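Local coordinates for protein 2-c-methyl-d-erythritol 2,4-cyclodiphosphate synthase (Plasmodium falciparum, PDB 4C81) that probably converts CDP-methylerythritol 2-phosphate into methylerythritol 2,4-cyclodiphosphate with release of CMP, a zinc-dependent step of isoprenoid precursor synthesis, at residues 17-22 with 54-59. The protein carries 1 engineered substitution. Sequence-based numbering, arbitrary orientation. Where two conformers were deposited one is given.
Sequences HKIKVL and VLVLSH. With ZN (zinc ion), chain B.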
loop_
_atom_site.group_PDB
_atom_site.type_symbol
_atom_site.label_atom_id
_atom_site.label_comp_id
_atom_site.label_asym_id
_atom_site.label_seq_id
_atom_site.Cartn_x
_atom_site.Cartn_y
_atom_site.Cartn_z
ATOM N N HIS A 17 2.385 -15.775 -0.787
ATOM C CA HIS A 17 2.740 -17.189 -0.826
ATOM C C HIS A 17 1.854 -17.956 -1.790
ATOM O O HIS A 17 0.687 -17.609 -1.987
ATOM C CB HIS A 17 2.695 -17.810 0.574
ATOM C CG HIS A 17 3.858 -17.416 1.431
ATOM N ND1 HIS A 17 5.140 -17.858 1.192
ATOM C CD2 HIS A 17 3.937 -16.591 2.502
ATOM C CE1 HIS A 17 5.958 -17.337 2.091
ATOM N NE2 HIS A 17 5.253 -16.565 2.897
ATOM N N LYS A 18 2.443 -18.985 -2.398
ATOM C CA LYS A 18 1.737 -19.888 -3.295
ATOM C C LYS A 18 0.850 -20.815 -2.479
ATOM O O LYS A 18 1.255 -21.301 -1.416
ATOM C CB LYS A 18 2.728 -20.724 -4.113
ATOM C CG LYS A 18 3.618 -19.915 -5.046
ATOM C CD LYS A 18 4.698 -20.782 -5.703
ATOM C CE LYS A 18 4.122 -21.814 -6.667
ATOM N NZ LYS A 18 3.310 -21.196 -7.754
ATOM N N ILE A 19 -0.359 -21.050 -2.977
ATOM C CA ILE A 19 -1.303 -21.936 -2.310
ATOM C C ILE A 19 -1.929 -22.935 -3.276
ATOM O O ILE A 19 -1.891 -22.756 -4.500
ATOM C CB ILE A 19 -2.442 -21.149 -1.616
ATOM C CG1 ILE A 19 -3.213 -20.279 -2.621
ATOM C CG2 ILE A 19 -1.887 -20.297 -0.486
ATOM C CD1 ILE A 19 -4.621 -19.960 -2.184
ATOM N N LYS A 20 -2.505 -23.985 -2.696
ATOM C CA LYS A 20 -3.297 -24.965 -3.425
ATOM C C LYS A 20 -4.567 -25.226 -2.620
ATOM O O LYS A 20 -4.503 -25.723 -1.492
ATOM C CB LYS A 20 -2.500 -26.256 -3.619
ATOM C CG LYS A 20 -3.254 -27.363 -4.343
ATOM C CD LYS A 20 -2.315 -28.461 -4.823
ATOM C CE LYS A 20 -1.566 -28.053 -6.085
ATOM N NZ LYS A 20 -0.663 -29.126 -6.571
ATOM N N VAL A 21 -5.713 -24.856 -3.184
ATOM C CA VAL A 21 -6.994 -25.058 -2.516
ATOM C C VAL A 21 -7.400 -26.518 -2.674
ATOM O O VAL A 21 -7.337 -27.066 -3.776
ATOM C CB VAL A 21 -8.092 -24.139 -3.091
ATOM C CG1 VAL A 21 -9.430 -24.422 -2.421
ATOM C CG2 VAL A 21 -7.706 -22.667 -2.909
ATOM N N LEU A 22 -7.801 -27.141 -1.569
ATOM C CA LEU A 22 -8.204 -28.547 -1.579
ATOM C C LEU A 22 -9.635 -28.668 -2.089
ATOM O O LEU A 22 -10.589 -28.766 -1.310
ATOM C CB LEU A 22 -8.067 -29.160 -0.181
ATOM C CG LEU A 22 -6.657 -29.135 0.415
ATOM C CD1 LEU A 22 -6.638 -29.781 1.796
ATOM C CD2 LEU A 22 -5.659 -29.820 -0.512
ATOM N N VAL A 54 -6.849 -25.417 2.643
ATOM C CA VAL A 54 -5.851 -24.796 1.763
ATOM C C VAL A 54 -4.436 -25.231 2.147
ATOM O O VAL A 54 -4.069 -25.214 3.323
ATOM C CB VAL A 54 -5.920 -23.251 1.820
ATOM C CG1 VAL A 54 -4.951 -22.644 0.814
ATOM C CG2 VAL A 54 -7.342 -22.761 1.559
ATOM N N LEU A 55 -3.657 -25.634 1.146
ATOM C CA LEU A 55 -2.249 -25.951 1.335
ATOM C C LEU A 55 -1.419 -24.753 0.905
ATOM O O LEU A 55 -1.813 -24.018 0.002
ATOM C CB LEU A 55 -1.849 -27.171 0.503
ATOM C CG LEU A 55 -2.508 -28.502 0.867
ATOM C CD1 LEU A 55 -2.023 -29.590 -0.076
ATOM C CD2 LEU A 55 -2.222 -28.879 2.313
ATOM N N VAL A 56 -0.276 -24.564 1.558
ATOM C CA VAL A 56 0.663 -23.516 1.179
ATOM C C VAL A 56 1.965 -24.180 0.728
ATOM O O VAL A 56 2.479 -25.080 1.400
ATOM C CB VAL A 56 0.897 -22.510 2.335
ATOM C CG1 VAL A 56 1.690 -23.144 3.473
ATOM C CG2 VAL A 56 1.590 -21.249 1.817
ATOM N N LEU A 57 2.466 -23.761 -0.431
ATOM C CA LEU A 57 3.691 -24.319 -1.000
ATOM C C LEU A 57 4.848 -23.383 -0.673
ATOM O O LEU A 57 5.183 -22.494 -1.460
ATOM C CB LEU A 57 3.546 -24.512 -2.514
ATOM C CG LEU A 57 2.331 -25.325 -2.979
ATOM C CD1 LEU A 57 2.291 -25.402 -4.498
ATOM C CD2 LEU A 57 2.326 -26.722 -2.373
ATOM N N SER A 58 5.433 -23.583 0.508
ATOM C CA SER A 58 6.511 -22.730 1.009
ATOM C C SER A 58 7.421 -23.505 1.956
ATOM O O SER A 58 7.008 -24.509 2.542
ATOM C CB SER A 58 5.932 -21.527 1.757
ATOM O OG SER A 58 4.880 -20.913 1.033
ATOM N N HIS A 59 8.655 -23.029 2.111
ATOM C CA HIS A 59 9.576 -23.581 3.104
ATOM C C HIS A 59 9.132 -23.151 4.504
ATOM O O HIS A 59 9.336 -23.877 5.479
ATOM C CB HIS A 59 11.013 -23.115 2.846
ATOM C CG HIS A 59 11.617 -23.681 1.597
ATOM N ND1 HIS A 59 11.723 -25.036 1.370
ATOM C CD2 HIS A 59 12.163 -23.074 0.517
ATOM C CE1 HIS A 59 12.299 -25.240 0.198
ATOM N NE2 HIS A 59 12.576 -24.066 -0.340
HETATM ZN ZN ZN B . 5.943 -15.068 4.110
HETATM O O HOH W 1 7.621 -14.369 4.002
#
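K20 and L55 form a hydrogen-bonded antiparallel pair. K20 N donates to L55 O and L55 N to K20 O, both at 2.8 Å. L57 N also bonds to K18 O.

The tight side is I19, V54 and V56, all buried; V21 on the same face stands farther off, partly exposed. V54 CG1 lies 3.8 Å from I19 CB, and the two side chains cross obliquely. With CG1 of V56 between the backbone N and the carbonyl carbon (chi1 70°), CG2 stands anti to N and lies 3.3 Å from K18 O. It also meets H17 CB.

The opposite face is the open one: K20 and L57 are exposed, and both lysine chains lead off from the partner strand. Loop residue L22, also exposed, sets CD2 against L55 CD1 (3.7 Å), the side chains about perpendicular.

H17 binds zinc through NE2 at 2.0 Å, and its ND1 lies 3.1 Å from S58 OG. D15, H67 and a water complete the zinc site, and H17 touches CDP.

Strand 54-57 is one of the two outer strands of the mixed sheet. On its far side V54 and V56 bond through the backbone to L44 and K42, and their side chains pack on L44. It pairs with the end of strand 9-21, whose H17 and I19 bond onward to I171 and K169. K18 meets L162 of a second subunit.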